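Local coordinates for protein nucleoside-diphosphate-sugar epimerase (Pseudomonas aeruginosa, PDB 2X4G) that probably acts as an NAD(P)-dependent epimerase, dehydratase or dehydrogenase of the Rossmann-fold family on nucleotide sugars, its exact substrate being unsettled, at residues A12-L24 / H38-R52. Numbering follows the deposited sequence.
Sequences AHVKYAVLGATGL and HDLVLIHRPSSQIQR
Tyr16 turns the edge of its ring onto one face of His38, the planes nearly perpendicular at 85° in a T-shaped stack; CE1 of Tyr16 lies 3.5 Å from ND1 of His38. CG of His38 stands anti to the carbonyl carbon (chi1 -57°), placing the ring against Tyr16; its CD2 meets CB of Val14. The OH of Tyr16 is hydrogen-bonded to Glu231 in helix 219-232, which would limit the ring's movement. Strands 15-19 and 39-44 run parallel, donors and acceptors alternating: Asp39 N binds Val14 O, Tyr16 N Asp39 O, Val41 N Tyr16 O (2.9 Å, almost straight), Val18 N Val41 O and Ile43 N Val18 O. On one face, CB of Ala17 meets CB of Val41, Leu19 CD1 touches Ile43 CD1 at 3.7 Å, and CG of Lys15 touches Asp39 CB and Val41 CG2, while its NZ makes a salt bridge with Glu59. On the other, Val18 CG2 packs on Leu40 CD1, both side chains touching Ile33 of the connecting helix 24-35. In the turn after strand 15-19, CB of Ala21 meets Leu42 CD2 and Ile50 CD1, and Thr22 CG2 packs on Ile50 CD1. Arg52 NH2 uses a lone pair of Thr22 O (3.2 Å), which lies in the guanidinium plane. This beta-alpha-beta unit opens a Rossmann fold, its glycine-bearing turn consistent with dinucleotide binding; apolar contacts and one hydrogen bond, from Arg52, hold that turn to segment 38-52.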
loop_
_atom_site.group_PDB
_atom_site.type_symbol
_atom_site.label_atom_id
_atom_site.label_comp_id
_atom_site.label_asym_id
_atom_site.label_seq_id
_atom_site.Cartn_x
_atom_site.Cartn_y
_atom_site.Cartn_z
ATOM N N ALA A 12 49.554 10.557 4.179
ATOM C CA ALA A 12 48.383 9.671 4.502
ATOM C C ALA A 12 48.481 8.301 3.781
ATOM O O ALA A 12 47.822 8.069 2.761
ATOM C CB ALA A 12 47.045 10.394 4.158
ATOM N N HIS A 13 49.287 7.401 4.350
ATOM C CA HIS A 13 49.670 6.109 3.731
ATOM C C HIS A 13 48.534 5.101 3.334
ATOM O O HIS A 13 48.786 4.188 2.540
ATOM C CB HIS A 13 50.777 5.397 4.588
ATOM C CG HIS A 13 50.333 4.951 5.970
ATOM N ND1 HIS A 13 49.766 5.807 6.903
ATOM C CD2 HIS A 13 50.421 3.740 6.587
ATOM C CE1 HIS A 13 49.495 5.139 8.014
ATOM N NE2 HIS A 13 49.884 3.884 7.850
ATOM N N VAL A 14 47.310 5.242 3.839
ATOM C CA VAL A 14 46.263 4.275 3.494
ATOM C C VAL A 14 45.085 4.958 2.778
ATOM O O VAL A 14 44.715 6.074 3.099
ATOM C CB VAL A 14 45.836 3.468 4.740
ATOM C CG1 VAL A 14 44.735 2.521 4.417
ATOM C CG2 VAL A 14 47.011 2.681 5.264
ATOM N N LYS A 15 44.514 4.285 1.785
ATOM C CA LYS A 15 43.441 4.855 0.960
ATOM C C LYS A 15 42.189 3.980 1.098
ATOM O O LYS A 15 42.229 2.780 0.772
ATOM C CB LYS A 15 43.900 4.889 -0.500
ATOM C CG LYS A 15 43.502 6.112 -1.305
ATOM C CD LYS A 15 44.029 6.005 -2.744
ATOM C CE LYS A 15 44.729 7.272 -3.193
ATOM N NZ LYS A 15 44.990 7.302 -4.661
ATOM N N TYR A 16 41.100 4.551 1.609
ATOM C CA TYR A 16 39.835 3.822 1.720
ATOM C C TYR A 16 38.750 4.538 0.939
ATOM O O TYR A 16 38.697 5.764 0.941
ATOM C CB TYR A 16 39.385 3.660 3.173
ATOM C CG TYR A 16 40.315 2.837 4.059
ATOM C CD1 TYR A 16 40.921 3.405 5.160
ATOM C CD2 TYR A 16 40.566 1.491 3.811
ATOM C CE1 TYR A 16 41.748 2.682 5.980
ATOM C CE2 TYR A 16 41.401 0.759 4.635
ATOM C CZ TYR A 16 41.984 1.375 5.718
ATOM O OH TYR A 16 42.824 0.720 6.570
ATOM N N ALA A 17 37.886 3.761 0.283
ATOM C CA ALA A 17 36.808 4.297 -0.546
ATOM C C ALA A 17 35.460 4.036 0.090
ATOM O O ALA A 17 35.322 3.108 0.866
ATOM C CB ALA A 17 36.846 3.672 -1.934
ATOM N N VAL A 18 34.470 4.859 -0.261
ATOM C CA VAL A 18 33.092 4.699 0.197
ATOM C C VAL A 18 32.147 4.859 -0.984
ATOM O O VAL A 18 32.219 5.863 -1.685
ATOM C CB VAL A 18 32.708 5.803 1.213
ATOM C CG1 VAL A 18 31.331 5.529 1.805
ATOM C CG2 VAL A 18 33.741 5.920 2.310
ATOM N N LEU A 19 31.281 3.877 -1.227
ATOM C CA LEU A 19 30.160 4.047 -2.158
ATOM C C LEU A 19 28.958 4.401 -1.341
ATOM O O LEU A 19 28.744 3.805 -0.287
ATOM C CB LEU A 19 29.846 2.765 -2.919
ATOM C CG LEU A 19 30.896 2.451 -3.985
ATOM C CD1 LEU A 19 32.103 1.742 -3.335
ATOM C CD2 LEU A 19 30.327 1.649 -5.134
ATOM N N GLY A 20 28.159 5.343 -1.834
ATOM C CA GLY A 20 26.958 5.792 -1.136
ATOM C C GLY A 20 27.284 6.794 -0.054
ATOM O O GLY A 20 26.586 6.867 0.951
ATOM N N ALA A 21 28.325 7.587 -0.294
ATOM C CA ALA A 21 28.814 8.584 0.644
ATOM C C ALA A 21 27.864 9.737 0.928
ATOM O O ALA A 21 28.031 10.437 1.921
ATOM C CB ALA A 21 30.114 9.145 0.145
ATOM N N THR A 22 26.876 9.958 0.078
ATOM C CA THR A 22 25.928 11.061 0.283
ATOM C C THR A 22 24.766 10.647 1.195
ATOM O O THR A 22 24.037 11.500 1.682
ATOM C CB THR A 22 25.357 11.565 -1.049
ATOM O OG1 THR A 22 24.706 10.482 -1.706
ATOM C CG2 THR A 22 26.449 12.102 -1.948
ATOM N N GLY A 23 24.585 9.348 1.418
ATOM C CA GLY A 23 23.617 8.885 2.414
ATOM C C GLY A 23 24.109 9.141 3.832
ATOM O O GLY A 23 25.290 9.426 4.042
ATOM N N LEU A 24 23.219 9.009 4.813
ATOM C CA LEU A 24 23.537 9.338 6.200
ATOM C C LEU A 24 24.707 8.528 6.703
ATOM O O LEU A 24 25.663 9.070 7.242
ATOM C CB LEU A 24 22.328 9.092 7.114
ATOM C CG LEU A 24 22.523 9.306 8.629
ATOM C CD1 LEU A 24 23.131 10.676 8.932
ATOM C CD2 LEU A 24 21.205 9.098 9.369
ATOM N N HIS A 38 43.382 9.001 6.993
ATOM C CA HIS A 38 43.575 8.246 5.770
ATOM C C HIS A 38 43.196 9.083 4.550
ATOM O O HIS A 38 42.577 10.134 4.669
ATOM C CB HIS A 38 42.772 6.964 5.855
ATOM C CG HIS A 38 43.137 6.141 7.046
ATOM N ND1 HIS A 38 42.202 5.614 7.910
ATOM C CD2 HIS A 38 44.350 5.804 7.551
ATOM C CE1 HIS A 38 42.820 4.971 8.885
ATOM N NE2 HIS A 38 44.122 5.074 8.692
ATOM N N ASP A 39 43.618 8.627 3.377
ATOM C CA ASP A 39 43.214 9.236 2.130
ATOM C C ASP A 39 41.837 8.697 1.797
ATOM O O ASP A 39 41.616 7.487 1.822
ATOM C CB ASP A 39 44.209 8.908 1.021
ATOM C CG ASP A 39 45.483 9.749 1.101
ATOM O OD1 ASP A 39 46.500 9.291 0.529
ATOM O OD2 ASP A 39 45.471 10.864 1.706
ATOM N N LEU A 40 40.912 9.599 1.493
ATOM C CA LEU A 40 39.526 9.232 1.278
ATOM C C LEU A 40 39.216 9.249 -0.194
ATOM O O LEU A 40 39.485 10.245 -0.883
ATOM C CB LEU A 40 38.631 10.230 1.978
ATOM C CG LEU A 40 37.140 10.151 1.729
ATOM C CD1 LEU A 40 36.593 8.769 2.105
ATOM C CD2 LEU A 40 36.483 11.296 2.530
ATOM N N VAL A 41 38.658 8.148 -0.676
ATOM C CA VAL A 41 38.108 8.104 -2.019
ATOM C C VAL A 41 36.587 7.941 -1.918
ATOM O O VAL A 41 36.098 7.170 -1.095
ATOM C CB VAL A 41 38.735 6.964 -2.856
ATOM C CG1 VAL A 41 38.025 6.821 -4.197
ATOM C CG2 VAL A 41 40.238 7.211 -3.052
ATOM N N LEU A 42 35.858 8.690 -2.736
ATOM C CA LEU A 42 34.406 8.591 -2.819
ATOM C C LEU A 42 34.013 8.126 -4.219
ATOM O O LEU A 42 34.251 8.830 -5.211
ATOM C CB LEU A 42 33.750 9.946 -2.547
ATOM C CG LEU A 42 34.093 10.623 -1.236
ATOM C CD1 LEU A 42 33.319 11.925 -1.090
ATOM C CD2 LEU A 42 33.818 9.665 -0.084
ATOM N N ILE A 43 33.437 6.930 -4.300
ATOM C CA ILE A 43 32.937 6.411 -5.560
ATOM C C ILE A 43 31.459 6.775 -5.638
ATOM O O ILE A 43 30.680 6.324 -4.823
ATOM C CB ILE A 43 33.140 4.888 -5.661
ATOM C CG1 ILE A 43 34.635 4.530 -5.561
ATOM C CG2 ILE A 43 32.585 4.351 -6.984
ATOM C CD1 ILE A 43 34.890 3.053 -5.350
ATOM N N HIS A 44 31.090 7.605 -6.610
ATOM C CA HIS A 44 29.718 8.094 -6.733
ATOM C C HIS A 44 29.148 7.991 -8.126
ATOM O O HIS A 44 29.882 7.970 -9.123
ATOM C CB HIS A 44 29.662 9.556 -6.346
ATOM C CG HIS A 44 30.419 10.457 -7.266
ATOM N ND1 HIS A 44 29.825 11.111 -8.323
ATOM C CD2 HIS A 44 31.713 10.844 -7.264
ATOM C CE1 HIS A 44 30.724 11.847 -8.949
ATOM N NE2 HIS A 44 31.877 11.707 -8.321
ATOM N N ARG A 45 27.828 7.964 -8.214
ATOM C CA ARG A 45 27.210 7.970 -9.533
ATOM C C ARG A 45 27.185 9.409 -10.072
ATOM O O ARG A 45 27.246 10.370 -9.304
ATOM C CB ARG A 45 25.858 7.265 -9.508
ATOM C CG ARG A 45 24.768 7.917 -8.748
ATOM C CD ARG A 45 23.603 6.919 -8.603
ATOM N NE ARG A 45 23.804 6.025 -7.461
ATOM C CZ ARG A 45 22.989 5.022 -7.109
ATOM N NH1 ARG A 45 21.897 4.741 -7.831
ATOM N NH2 ARG A 45 23.273 4.285 -6.025
ATOM N N PRO A 46 27.165 9.566 -11.391
ATOM C CA PRO A 46 27.342 10.904 -11.930
ATOM C C PRO A 46 26.233 11.869 -11.528
ATOM O O PRO A 46 26.481 13.057 -11.373
ATOM C CB PRO A 46 27.352 10.670 -13.446
ATOM C CG PRO A 46 26.702 9.376 -13.638
ATOM C CD PRO A 46 27.026 8.564 -12.452
ATOM N N SER A 47 25.029 11.354 -11.338
ATOM C CA SER A 47 23.907 12.178 -10.882
ATOM C C SER A 47 24.008 12.655 -9.433
ATOM O O SER A 47 23.287 13.567 -9.040
ATOM C CB SER A 47 22.592 11.405 -11.015
ATOM O OG SER A 47 22.380 10.592 -9.868
ATOM N N SER A 48 24.846 12.024 -8.624
ATOM C CA SER A 48 24.796 12.266 -7.186
ATOM C C SER A 48 25.522 13.544 -6.829
ATOM O O SER A 48 26.469 13.941 -7.513
ATOM C CB SER A 48 25.448 11.132 -6.421
ATOM O OG SER A 48 26.847 11.309 -6.494
ATOM N N GLN A 49 25.115 14.158 -5.727
ATOM C CA GLN A 49 25.656 15.445 -5.361
ATOM C C GLN A 49 26.726 15.356 -4.281
ATOM O O GLN A 49 26.560 15.732 -3.122
ATOM C CB GLN A 49 24.553 16.396 -4.976
ATOM C CG GLN A 49 24.932 17.757 -5.450
ATOM C CD GLN A 49 23.787 18.694 -5.474
ATOM O OE1 GLN A 49 22.660 18.330 -5.869
ATOM N NE2 GLN A 49 24.051 19.935 -5.060
ATOM N N ILE A 50 27.855 14.867 -4.746
ATOM C CA ILE A 50 28.963 14.503 -3.932
ATOM C C ILE A 50 29.733 15.765 -3.503
ATOM O O ILE A 50 30.475 15.737 -2.537
ATOM C CB ILE A 50 29.818 13.485 -4.732
ATOM C CG1 ILE A 50 30.587 12.553 -3.783
ATOM C CG2 ILE A 50 30.695 14.194 -5.773
ATOM C CD1 ILE A 50 29.696 11.660 -2.931
ATOM N N GLN A 51 29.526 16.883 -4.192
ATOM C CA GLN A 51 30.124 18.159 -3.778
ATOM C C GLN A 51 29.715 18.608 -2.361
ATOM O O GLN A 51 30.328 19.521 -1.821
ATOM C CB GLN A 51 29.831 19.283 -4.788
ATOM C CG GLN A 51 28.337 19.517 -5.096
ATOM C CD GLN A 51 27.869 18.889 -6.447
ATOM O OE1 GLN A 51 27.914 17.663 -6.633
ATOM N NE2 GLN A 51 27.407 19.743 -7.375
ATOM N N ARG A 52 28.702 17.977 -1.760
ATOM C CA ARG A 52 28.430 18.187 -0.332
ATOM C C ARG A 52 29.556 17.679 0.565
ATOM O O ARG A 52 29.571 17.987 1.743
ATOM C CB ARG A 52 27.135 17.495 0.117
ATOM C CG ARG A 52 25.889 17.957 -0.597
ATOM C CD ARG A 52 24.607 17.947 0.271
ATOM N NE ARG A 52 24.589 16.850 1.224
ATOM C CZ ARG A 52 24.472 15.567 0.896
ATOM N NH1 ARG A 52 24.348 15.193 -0.378
ATOM N NH2 ARG A 52 24.476 14.646 1.854
#